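Local coordinates for protein FOKI restriction endonuclease (Planomicrobium okeanokoites, PDB 2FOK) that recognises a specific double-stranded DNA site and, as a metal-dependent type IIS restriction endonuclease, cleaves both strands a short distance away, at residues V33-E36 with V37-K41; N218-S222 with S223-A227; V274-R277 with A278-S281; D330-K334 with L335-E339. All blocks are in the same frame, centred on the assembly; numbering follows the deposited sequence.

Contact 1: V33-E36 with V37-K41; sequences VHNE and VKNIK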
loop_
_atom_site.group_PDB
_atom_site.type_symbol
_atom_site.label_atom_id
_atom_site.label_comp_id
_atom_site.label_asym_id
_atom_site.label_seq_id
_atom_site.Cartn_x
_atom_site.Cartn_y
_atom_site.Cartn_z
ATOM N N VAL A 33 -14.637 -31.712 6.894
ATOM C CA VAL A 33 -13.548 -31.297 6.018
ATOM C C VAL A 33 -12.198 -31.808 6.490
ATOM O O VAL A 33 -11.370 -32.210 5.675
ATOM C CB VAL A 33 -13.503 -29.751 5.892
ATOM C CG1 VAL A 33 -12.299 -29.314 5.056
ATOM C CG2 VAL A 33 -14.790 -29.253 5.256
ATOM N N HIS A 34 -11.980 -31.801 7.802
ATOM C CA HIS A 34 -10.717 -32.264 8.360
ATOM C C HIS A 34 -10.473 -33.703 7.929
ATOM O O HIS A 34 -9.370 -34.073 7.505
ATOM C CB HIS A 34 -10.743 -32.177 9.889
ATOM C CG HIS A 34 -9.664 -32.974 10.552
ATOM N ND1 HIS A 34 -8.447 -32.429 10.910
ATOM C CD2 HIS A 34 -9.602 -34.285 10.885
ATOM C CE1 HIS A 34 -7.682 -33.373 11.432
ATOM N NE2 HIS A 34 -8.359 -34.508 11.429
ATOM N N ASN A 35 -11.517 -34.514 8.041
ATOM C CA ASN A 35 -11.433 -35.917 7.666
ATOM C C ASN A 35 -11.383 -36.056 6.152
ATOM O O ASN A 35 -10.592 -36.835 5.622
ATOM C CB ASN A 35 -12.638 -36.675 8.214
ATOM C CG ASN A 35 -12.450 -37.086 9.648
ATOM O OD1 ASN A 35 -11.321 -37.212 10.127
ATOM N ND2 ASN A 35 -13.555 -37.299 10.351
ATOM N N GLU A 36 -12.230 -35.296 5.463
ATOM C CA GLU A 36 -12.286 -35.327 4.004
ATOM C C GLU A 36 -10.912 -35.028 3.432
ATOM O O GLU A 36 -10.438 -35.729 2.536
ATOM C CB GLU A 36 -13.299 -34.293 3.494
ATOM C CG GLU A 36 -13.098 -33.821 2.053
ATOM C CD GLU A 36 -13.797 -32.487 1.764
ATOM O OE1 GLU A 36 -14.725 -32.104 2.507
ATOM O OE2 GLU A 36 -13.418 -31.812 0.791
ATOM N N VAL A 37 -10.270 -33.992 3.964
ATOM C CA VAL A 37 -8.946 -33.587 3.495
ATOM C C VAL A 37 -7.887 -34.648 3.761
ATOM O O VAL A 37 -7.271 -35.168 2.833
ATOM C CB VAL A 37 -8.492 -32.251 4.149
ATOM C CG1 VAL A 37 -6.991 -32.016 3.889
ATOM C CG2 VAL A 37 -9.315 -31.088 3.586
ATOM N N LYS A 38 -7.680 -34.969 5.032
ATOM C CA LYS A 38 -6.680 -35.954 5.416
ATOM C C LYS A 38 -6.995 -37.385 4.981
ATOM O O LYS A 38 -6.085 -38.202 4.848
ATOM C CB LYS A 38 -6.482 -35.917 6.930
ATOM C CG LYS A 38 -7.308 -36.934 7.700
ATOM C CD LYS A 38 -6.517 -37.530 8.853
ATOM C CE LYS A 38 -7.384 -38.467 9.667
ATOM N NZ LYS A 38 -8.726 -38.646 9.036
ATOM N N ASN A 39 -8.273 -37.688 4.764
ATOM C CA ASN A 39 -8.679 -39.039 4.381
ATOM C C ASN A 39 -8.958 -39.237 2.895
ATOM O O ASN A 39 -9.173 -40.371 2.452
ATOM C CB ASN A 39 -9.928 -39.460 5.164
ATOM C CG ASN A 39 -9.603 -40.099 6.500
ATOM O OD1 ASN A 39 -8.440 -40.235 6.876
ATOM N ND2 ASN A 39 -10.638 -40.495 7.228
ATOM N N ILE A 40 -8.952 -38.157 2.119
ATOM C CA ILE A 40 -9.245 -38.287 0.702
ATOM C C ILE A 40 -8.447 -37.388 -0.231
ATOM O O ILE A 40 -7.830 -37.868 -1.184
ATOM C CB ILE A 40 -10.739 -38.049 0.456
ATOM C CG1 ILE A 40 -11.541 -39.238 1.002
ATOM C CG2 ILE A 40 -10.999 -37.841 -1.028
ATOM C CD1 ILE A 40 -12.874 -38.857 1.622
ATOM N N LYS A 41 -8.468 -36.086 0.040
ATOM C CA LYS A 41 -7.767 -35.105 -0.786
ATOM C C LYS A 41 -6.259 -35.253 -0.839
ATOM O O LYS A 41 -5.663 -35.199 -1.913
ATOM C CB LYS A 41 -8.087 -33.695 -0.299
ATOM C CG LYS A 41 -9.507 -33.268 -0.559
ATOM C CD LYS A 41 -9.683 -32.768 -1.979
ATOM C CE LYS A 41 -11.112 -32.307 -2.194
ATOM N NZ LYS A 41 -11.699 -31.903 -0.888
#
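Lys-38 passes the His-34 ring obliquely, its CD 4.4 Å from NE2, while Asn-35 OD1 lies at the edge of the same ring, in its plane. The lysine then ends between two amides. Lys-38 NZ donates to Asn-35 OD1 at 3.2 Å, tilted 33° from the amide plane, and to Asn-39 OD1 at 2.7 Å from well above that amide plane. Its chain bends at chi2 and chi4, which turns NZ back beside Asn-35.

Further along this helix of recognition subdomain 1, Glu-36 and Lys-41 are five residues apart. Glu-36 CG stands anti to the backbone N (chi1 157°) and the chain runs on extended. OE2 forms a salt bridge with Lys-41 NZ; the modelled 2.4 Å is unusually short and its exact length is doubtful. Lys-41 N bonds Glu-36 O at 3.2 Å, and this i to i+5 bond marks a wider pi-type turn. Val-33 CG1 meets Val-37 CG2 at 3.8 Å, and helix 49-60 packs on Val-37 through Met-59.

Glu-36 OE2 also pairs with Arg-22. One carboxylate oxygen is thus shared by two cations, which probably keeps it ionised and offsets their mutual repulsion.

Contact 2: N218-S222 with S223-A227; sequences NWEGS and SDKYA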
loop_
_atom_site.group_PDB
_atom_site.type_symbol
_atom_site.label_atom_id
_atom_site.label_comp_id
_atom_site.label_asym_id
_atom_site.label_seq_id
_atom_site.Cartn_x
_atom_site.Cartn_y
_atom_site.Cartn_z
ATOM N N ASN A 218 -7.669 -2.845 -12.152
ATOM C CA ASN A 218 -6.357 -3.422 -11.853
ATOM C C ASN A 218 -5.246 -2.410 -11.651
ATOM O O ASN A 218 -4.102 -2.793 -11.422
ATOM C CB ASN A 218 -5.934 -4.390 -12.952
ATOM C CG ASN A 218 -6.137 -5.837 -12.563
ATOM O OD1 ASN A 218 -5.388 -6.391 -11.752
ATOM N ND2 ASN A 218 -7.159 -6.461 -13.141
ATOM N N TRP A 219 -5.585 -1.129 -11.762
ATOM C CA TRP A 219 -4.636 -0.026 -11.584
ATOM C C TRP A 219 -4.843 0.379 -10.142
ATOM O O TRP A 219 -5.811 1.075 -9.829
ATOM C CB TRP A 219 -5.028 1.159 -12.465
ATOM C CG TRP A 219 -4.003 1.636 -13.456
ATOM C CD1 TRP A 219 -3.387 2.864 -13.477
ATOM C CD2 TRP A 219 -3.585 0.966 -14.648
ATOM N NE1 TRP A 219 -2.627 2.996 -14.613
ATOM C CE2 TRP A 219 -2.731 1.849 -15.349
ATOM C CE3 TRP A 219 -3.857 -0.291 -15.195
ATOM C CZ2 TRP A 219 -2.146 1.512 -16.567
ATOM C CZ3 TRP A 219 -3.278 -0.628 -16.402
ATOM C CH2 TRP A 219 -2.430 0.272 -17.079
ATOM N N GLU A 220 -3.958 -0.043 -9.252
ATOM C CA GLU A 220 -4.160 0.308 -7.858
ATOM C C GLU A 220 -2.906 0.171 -7.010
ATOM O O GLU A 220 -1.986 -0.564 -7.361
ATOM C CB GLU A 220 -5.300 -0.555 -7.286
ATOM C CG GLU A 220 -4.868 -1.952 -6.896
ATOM C CD GLU A 220 -5.960 -2.997 -7.054
ATOM O OE1 GLU A 220 -7.150 -2.682 -6.866
ATOM O OE2 GLU A 220 -5.610 -4.151 -7.367
ATOM N N GLY A 221 -2.876 0.905 -5.900
ATOM C CA GLY A 221 -1.742 0.850 -4.993
ATOM C C GLY A 221 -2.039 -0.191 -3.932
ATOM O O GLY A 221 -3.166 -0.689 -3.857
ATOM N N SER A 222 -1.052 -0.523 -3.108
ATOM C CA SER A 222 -1.266 -1.526 -2.073
ATOM C C SER A 222 -2.463 -1.230 -1.175
ATOM O O SER A 222 -3.275 -2.115 -0.938
ATOM C CB SER A 222 -0.015 -1.686 -1.213
ATOM O OG SER A 222 1.107 -1.095 -1.831
ATOM N N SER A 223 -2.580 0.003 -0.678
ATOM C CA SER A 223 -3.696 0.363 0.201
ATOM C C SER A 223 -5.030 0.328 -0.546
ATOM O O SER A 223 -6.078 0.038 0.046
ATOM C CB SER A 223 -3.479 1.748 0.797
ATOM O OG SER A 223 -2.758 1.682 2.019
ATOM N N ASP A 224 -4.995 0.636 -1.842
ATOM C CA ASP A 224 -6.200 0.604 -2.665
ATOM C C ASP A 224 -6.676 -0.850 -2.775
ATOM O O ASP A 224 -7.874 -1.106 -2.859
ATOM C CB ASP A 224 -5.915 1.178 -4.061
ATOM C CG ASP A 224 -5.255 2.548 -4.000
ATOM O OD1 ASP A 224 -5.581 3.317 -3.077
ATOM O OD2 ASP A 224 -4.408 2.859 -4.865
ATOM N N LYS A 225 -5.720 -1.782 -2.764
ATOM C CA LYS A 225 -5.961 -3.231 -2.829
ATOM C C LYS A 225 -6.678 -3.678 -1.555
ATOM O O LYS A 225 -7.727 -4.331 -1.597
ATOM C CB LYS A 225 -4.619 -3.971 -2.910
ATOM C CG LYS A 225 -4.427 -4.843 -4.135
ATOM C CD LYS A 225 -3.389 -4.228 -5.078
ATOM C CE LYS A 225 -2.025 -4.895 -4.946
ATOM N NZ LYS A 225 -1.010 -4.190 -5.771
ATOM N N TYR A 226 -6.077 -3.333 -0.419
ATOM C CA TYR A 226 -6.616 -3.655 0.895
ATOM C C TYR A 226 -8.010 -3.059 1.081
ATOM O O TYR A 226 -8.900 -3.735 1.579
ATOM C CB TYR A 226 -5.678 -3.126 1.984
ATOM C CG TYR A 226 -4.285 -3.716 1.919
ATOM C CD1 TYR A 226 -4.097 -5.046 1.575
ATOM C CD2 TYR A 226 -3.158 -2.948 2.203
ATOM C CE1 TYR A 226 -2.840 -5.605 1.514
ATOM C CE2 TYR A 226 -1.878 -3.503 2.145
ATOM C CZ TYR A 226 -1.732 -4.839 1.798
ATOM O OH TYR A 226 -0.484 -5.433 1.740
ATOM N N ALA A 227 -8.197 -1.801 0.679
ATOM C CA ALA A 227 -9.495 -1.120 0.806
ATOM C C ALA A 227 -10.603 -1.792 0.003
ATOM O O ALA A 227 -11.769 -1.764 0.399
ATOM C CB ALA A 227 -9.379 0.322 0.358
HETATM O O HOH W 1 0.983 -1.805 -6.166
#
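Asp-224 and Gly-221 form an N-terminal helix cap at the start of helix 222-236, in the second recognition subdomain, which belongs to the helix-turn-helix clan. Gly-221 is at the N-cap, and the side chain of Asp-224, three residues on, accepts from its N-H. This bond, from Gly-221 N to Asp-224 OD2, is 2.7 Å long with an N-H...O angle of 153°. It meets the anti side of the carboxylate. With CG anti to its own carbonyl carbon (chi1 -52°), Asp-224 sends its carboxylate back to the helix start.

The same carboxylate also reaches outside the segments: OD1 bonds Ser-194 OG and OD2 bonds Leu-195 N. Replacing Asp-224 by alanine removes the carboxylate; the Gly-221 N-H would probably lose its acceptor, and Ser-194 and Leu-195 one bond each to the helix start.

Glu-220 and Lys-225 cross at about a right angle. Glu-220 OE2 lies 3.2 Å from Lys-225 CD, but 4.9 Å from NZ. The glutamate therefore touches the methylene chain, not the ammonium group. Its OE1 pairs with Lys-177 and Arg-228 instead.

The first helical bonds follow. Lys-225 N bonds Gly-221 O at 3.0 Å. Tyr-226 N bonds Ser-222 O at 3.1 Å. The Tyr-226 ring also meets Trp-10. Ser-222 O sits over one face of the Tyr-226 ring, 3.2 Å above its plane and offset toward the rim.

Contact 3: V274-R277 with A278-S281; sequences VLRR and AKGS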
loop_
_atom_site.group_PDB
_atom_site.type_symbol
_atom_site.label_atom_id
_atom_site.label_comp_id
_atom_site.label_asym_id
_atom_site.label_seq_id
_atom_site.Cartn_x
_atom_site.Cartn_y
_atom_site.Cartn_z
ATOM N N VAL A 274 -22.290 -1.152 14.361
ATOM C CA VAL A 274 -21.050 -1.865 14.633
ATOM C C VAL A 274 -19.968 -0.840 14.963
ATOM O O VAL A 274 -19.177 -1.042 15.876
ATOM C CB VAL A 274 -20.640 -2.719 13.390
ATOM C CG1 VAL A 274 -19.157 -3.022 13.399
ATOM C CG2 VAL A 274 -21.453 -4.011 13.356
ATOM N N LEU A 275 -19.955 0.269 14.231
ATOM C CA LEU A 275 -18.964 1.318 14.457
ATOM C C LEU A 275 -19.253 2.042 15.764
ATOM O O LEU A 275 -18.345 2.313 16.552
ATOM C CB LEU A 275 -18.979 2.331 13.299
ATOM C CG LEU A 275 -17.733 3.162 12.951
ATOM C CD1 LEU A 275 -18.112 4.632 12.912
ATOM C CD2 LEU A 275 -16.626 2.940 13.945
ATOM N N ARG A 276 -20.523 2.362 15.982
ATOM C CA ARG A 276 -20.936 3.056 17.193
ATOM C C ARG A 276 -20.463 2.285 18.430
ATOM O O ARG A 276 -19.887 2.865 19.351
ATOM C CB ARG A 276 -22.464 3.205 17.207
ATOM C CG ARG A 276 -22.969 4.557 17.686
ATOM C CD ARG A 276 -23.443 5.436 16.528
ATOM N NE ARG A 276 -22.388 5.675 15.547
ATOM C CZ ARG A 276 -21.163 6.098 15.851
ATOM N NH1 ARG A 276 -20.831 6.331 17.116
ATOM N NH2 ARG A 276 -20.262 6.278 14.893
ATOM N N ARG A 277 -20.698 0.974 18.439
ATOM C CA ARG A 277 -20.284 0.133 19.556
ATOM C C ARG A 277 -18.755 0.005 19.641
ATOM O O ARG A 277 -18.205 -0.151 20.730
ATOM C CB ARG A 277 -20.921 -1.262 19.436
ATOM C CG ARG A 277 -20.000 -2.416 19.877
ATOM C CD ARG A 277 -20.744 -3.722 20.130
ATOM N NE ARG A 277 -20.141 -4.460 21.237
ATOM C CZ ARG A 277 -20.034 -5.783 21.299
ATOM N NH1 ARG A 277 -20.494 -6.538 20.307
ATOM N NH2 ARG A 277 -19.445 -6.355 22.343
ATOM N N ALA A 278 -18.077 0.067 18.495
ATOM C CA ALA A 278 -16.615 -0.046 18.452
ATOM C C ALA A 278 -15.951 1.227 18.952
ATOM O O ALA A 278 -14.764 1.242 19.321
ATOM C CB ALA A 278 -16.151 -0.340 17.024
ATOM N N LYS A 279 -16.725 2.304 18.959
ATOM C CA LYS A 279 -16.219 3.593 19.404
ATOM C C LYS A 279 -16.314 3.711 20.917
ATOM O O LYS A 279 -15.488 4.377 21.553
ATOM C CB LYS A 279 -16.997 4.721 18.727
ATOM C CG LYS A 279 -16.134 5.603 17.837
ATOM C CD LYS A 279 -16.478 5.446 16.364
ATOM C CE LYS A 279 -15.626 6.371 15.510
ATOM N NZ LYS A 279 -16.102 7.789 15.533
ATOM N N GLY A 280 -17.313 3.042 21.486
ATOM C CA GLY A 280 -17.509 3.074 22.927
ATOM C C GLY A 280 -18.696 3.933 23.332
ATOM O O GLY A 280 -18.805 4.346 24.487
ATOM N N SER A 281 -19.584 4.200 22.379
ATOM C CA SER A 281 -20.770 5.012 22.623
ATOM C C SER A 281 -22.009 4.146 22.828
ATOM O O SER A 281 -23.133 4.611 22.655
ATOM C CB SER A 281 -21.003 5.947 21.438
ATOM O OG SER A 281 -20.565 5.340 20.233
#
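Leu-275 and Lys-279 make the tight side of this last turn of helix 269-279. Leu-275 CD2 is 3.5 Å from Lys-279 CD, closer than usual carbon contact, and CD1 is 3.9 Å from the same atom. Leu-275 CG is anti to the backbone N (chi1 -154°), which swings the branched end toward the lysine chain, where both methyls touch it. Leu-166 of helix 160-169 packs on the same leucine. The lysine carries its NZ onward to a salt bridge with Glu-170. A serine in place of Lys-279 would probably strip the Leu-275 methyls of this cover and leave Glu-170 without its partner.

The other side is looser and faces solvent at Gly-280 and Ser-281. Gly-280 ends the helix with positive phi (106°), where a side chain would jam against the preceding carbonyl O. Arg-276 O takes Lys-279 N at 3.2 Å from one face of its plane and Ser-281 OG at 2.7 Å from the opposite face. Bonds from Gly-280 N and Ser-281 N to it are weak.

Arg-276 NH2 and Lys-279 NZ are 4.5 Å apart. These like charges probably repel weakly, and the Glu-170 salt bridge is likely to offset this at the lysine.

Contact 4: D330-K334 with L335-E339; sequences DNLKK and LGFDE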
loop_
_atom_site.group_PDB
_atom_site.type_symbol
_atom_site.label_atom_id
_atom_site.label_comp_id
_atom_site.label_asym_id
_atom_site.label_seq_id
_atom_site.Cartn_x
_atom_site.Cartn_y
_atom_site.Cartn_z
ATOM N N ASP A 330 10.706 10.106 25.045
ATOM C CA ASP A 330 11.490 9.862 26.250
ATOM C C ASP A 330 11.373 8.394 26.672
ATOM O O ASP A 330 12.383 7.718 26.883
ATOM C CB ASP A 330 10.972 10.749 27.376
ATOM C CG ASP A 330 12.062 11.552 28.027
ATOM O OD1 ASP A 330 13.048 10.941 28.499
ATOM O OD2 ASP A 330 11.925 12.792 28.069
ATOM N N ASN A 331 10.135 7.911 26.797
ATOM C CA ASN A 331 9.875 6.528 27.193
ATOM C C ASN A 331 10.473 5.567 26.172
ATOM O O ASN A 331 10.953 4.487 26.521
ATOM C CB ASN A 331 8.368 6.278 27.314
ATOM C CG ASN A 331 7.819 6.654 28.681
ATOM O OD1 ASN A 331 6.598 6.759 28.868
ATOM N ND2 ASN A 331 8.719 6.862 29.650
ATOM N N LEU A 332 10.437 5.971 24.906
ATOM C CA LEU A 332 10.990 5.176 23.820
ATOM C C LEU A 332 12.510 5.069 23.964
ATOM O O LEU A 332 13.094 3.989 23.823
ATOM C CB LEU A 332 10.657 5.834 22.475
ATOM C CG LEU A 332 9.987 5.043 21.344
ATOM C CD1 LEU A 332 10.452 5.639 20.032
ATOM C CD2 LEU A 332 10.323 3.544 21.417
ATOM N N LYS A 333 13.153 6.199 24.231
ATOM C CA LYS A 333 14.607 6.219 24.377
ATOM C C LYS A 333 15.084 5.256 25.476
ATOM O O LYS A 333 16.093 4.575 25.319
ATOM C CB LYS A 333 15.080 7.643 24.680
ATOM C CG LYS A 333 16.257 8.106 23.836
ATOM C CD LYS A 333 17.292 8.836 24.695
ATOM C CE LYS A 333 18.538 9.195 23.888
ATOM N NZ LYS A 333 19.241 10.363 24.482
ATOM N N LYS A 334 14.353 5.200 26.582
ATOM C CA LYS A 334 14.726 4.313 27.671
ATOM C C LYS A 334 14.872 2.880 27.165
ATOM O O LYS A 334 15.715 2.130 27.654
ATOM C CB LYS A 334 13.673 4.357 28.782
ATOM C CG LYS A 334 14.256 4.482 30.187
ATOM C CD LYS A 334 13.679 3.430 31.141
ATOM C CE LYS A 334 13.163 4.071 32.436
ATOM N NZ LYS A 334 12.085 3.281 33.118
ATOM N N LEU A 335 14.051 2.509 26.184
ATOM C CA LEU A 335 14.083 1.163 25.626
ATOM C C LEU A 335 15.193 0.952 24.606
ATOM O O LEU A 335 15.315 -0.124 24.033
ATOM C CB LEU A 335 12.738 0.830 24.990
ATOM C CG LEU A 335 11.532 1.155 25.872
ATOM C CD1 LEU A 335 10.241 0.945 25.085
ATOM C CD2 LEU A 335 11.562 0.275 27.117
ATOM N N GLY A 336 15.999 1.976 24.377
ATOM C CA GLY A 336 17.083 1.847 23.424
ATOM C C GLY A 336 16.706 2.200 22.001
ATOM O O GLY A 336 17.322 1.713 21.058
ATOM N N PHE A 337 15.688 3.038 21.838
ATOM C CA PHE A 337 15.251 3.445 20.509
ATOM C C PHE A 337 15.294 4.962 20.395
ATOM O O PHE A 337 14.332 5.650 20.722
ATOM C CB PHE A 337 13.835 2.939 20.234
ATOM C CG PHE A 337 13.789 1.584 19.564
ATOM C CD1 PHE A 337 14.052 0.425 20.288
ATOM C CD2 PHE A 337 13.484 1.469 18.207
ATOM C CE1 PHE A 337 14.012 -0.828 19.672
ATOM C CE2 PHE A 337 13.443 0.223 17.585
ATOM C CZ PHE A 337 13.708 -0.928 18.322
ATOM N N ASP A 338 16.431 5.470 19.936
ATOM C CA ASP A 338 16.656 6.900 19.757
ATOM C C ASP A 338 15.939 7.440 18.526
ATOM O O ASP A 338 16.486 7.433 17.419
ATOM C CB ASP A 338 18.149 7.168 19.621
ATOM C CG ASP A 338 18.638 8.198 20.600
ATOM O OD1 ASP A 338 18.019 9.281 20.674
ATOM O OD2 ASP A 338 19.639 7.923 21.296
ATOM N N GLU A 339 14.719 7.925 18.724
ATOM C CA GLU A 339 13.927 8.450 17.621
ATOM C C GLU A 339 13.713 9.956 17.696
ATOM O O GLU A 339 13.832 10.563 18.756
ATOM C CB GLU A 339 12.571 7.738 17.580
ATOM C CG GLU A 339 12.329 6.929 16.320
ATOM C CD GLU A 339 13.566 6.186 15.866
ATOM O OE1 GLU A 339 13.791 5.047 16.341
ATOM O OE2 GLU A 339 14.313 6.743 15.034
#
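Gly-336 N bonds Lys-333 O at 2.8 Å with an N-H...O angle of 159°. Leu-335 N bonds Leu-332 O at 2.9 Å. Phe-337 N adds a weak bond to that same Leu-332 O, at 3.4 Å. Lys-333 and Asp-338 lie side by side and point the same way. Here Lys-333 CE comes to 3.1 Å from Asp-338 OD2, while NZ stays 4.0 Å from it. The opposite charges are near each other without forming a salt bridge.

Two of the backbone bonds, Gly-336 N to Lys-333 O and the weak Phe-337 N to Leu-332 O, make a Schellman motif at the end of helix 325-334, in the D3 domain, a member of the helix-turn-helix clan. Leu-335 N to Leu-332 O is an i to i+3 bond of the last turn. Gly-336 takes positive phi (89°). A side chain there would jam against the carbonyl O of Leu-335. The chain then turns toward helix 341-352.

Packing gathers round Leu-332. Its CD2 meets Phe-337 CB at 3.8 Å, and its CD1 meets Glu-339 CB at 3.9 Å. Ile-344 of helix 341-352 touches both Leu-332 and Glu-339. The Glu-339 carboxylate turns to other partners, Tyr-305 and Lys-387. The Phe-337 ring leads off toward helix 303-319, where it meets Tyr-305. Leu-335 O lies at the edge of this ring, in its plane.

Leu-335 CG is anti to its carbonyl carbon (chi1 -48°). This folds the side chain back over the helix end, with CG 3.4 Å from Asn-331 O. Leu-335 also packs against Leu-312 of helix 303-319.

The four contacts follow one another along the chain and none touches another. Contacts 2 and 3 share recognition subdomain 2; their centres are about 27 Å apart and their nearest atoms about 15 Å. Contact 1, in subdomain 1, is about 51 Å from contact 4, in the D3 domain, centre to centre. Contact 2 begins a helix, contacts 3 and 4 end one, and contact 1 lies within one. Contact 2 is the most central, about 7 Å from the chain centre. Just before its helix, Trp-219 makes a cation-pi contact with Arg-422 of the cleavage domain. This is consistent with contact 2 lying near a junction of the recognition and cleavage parts.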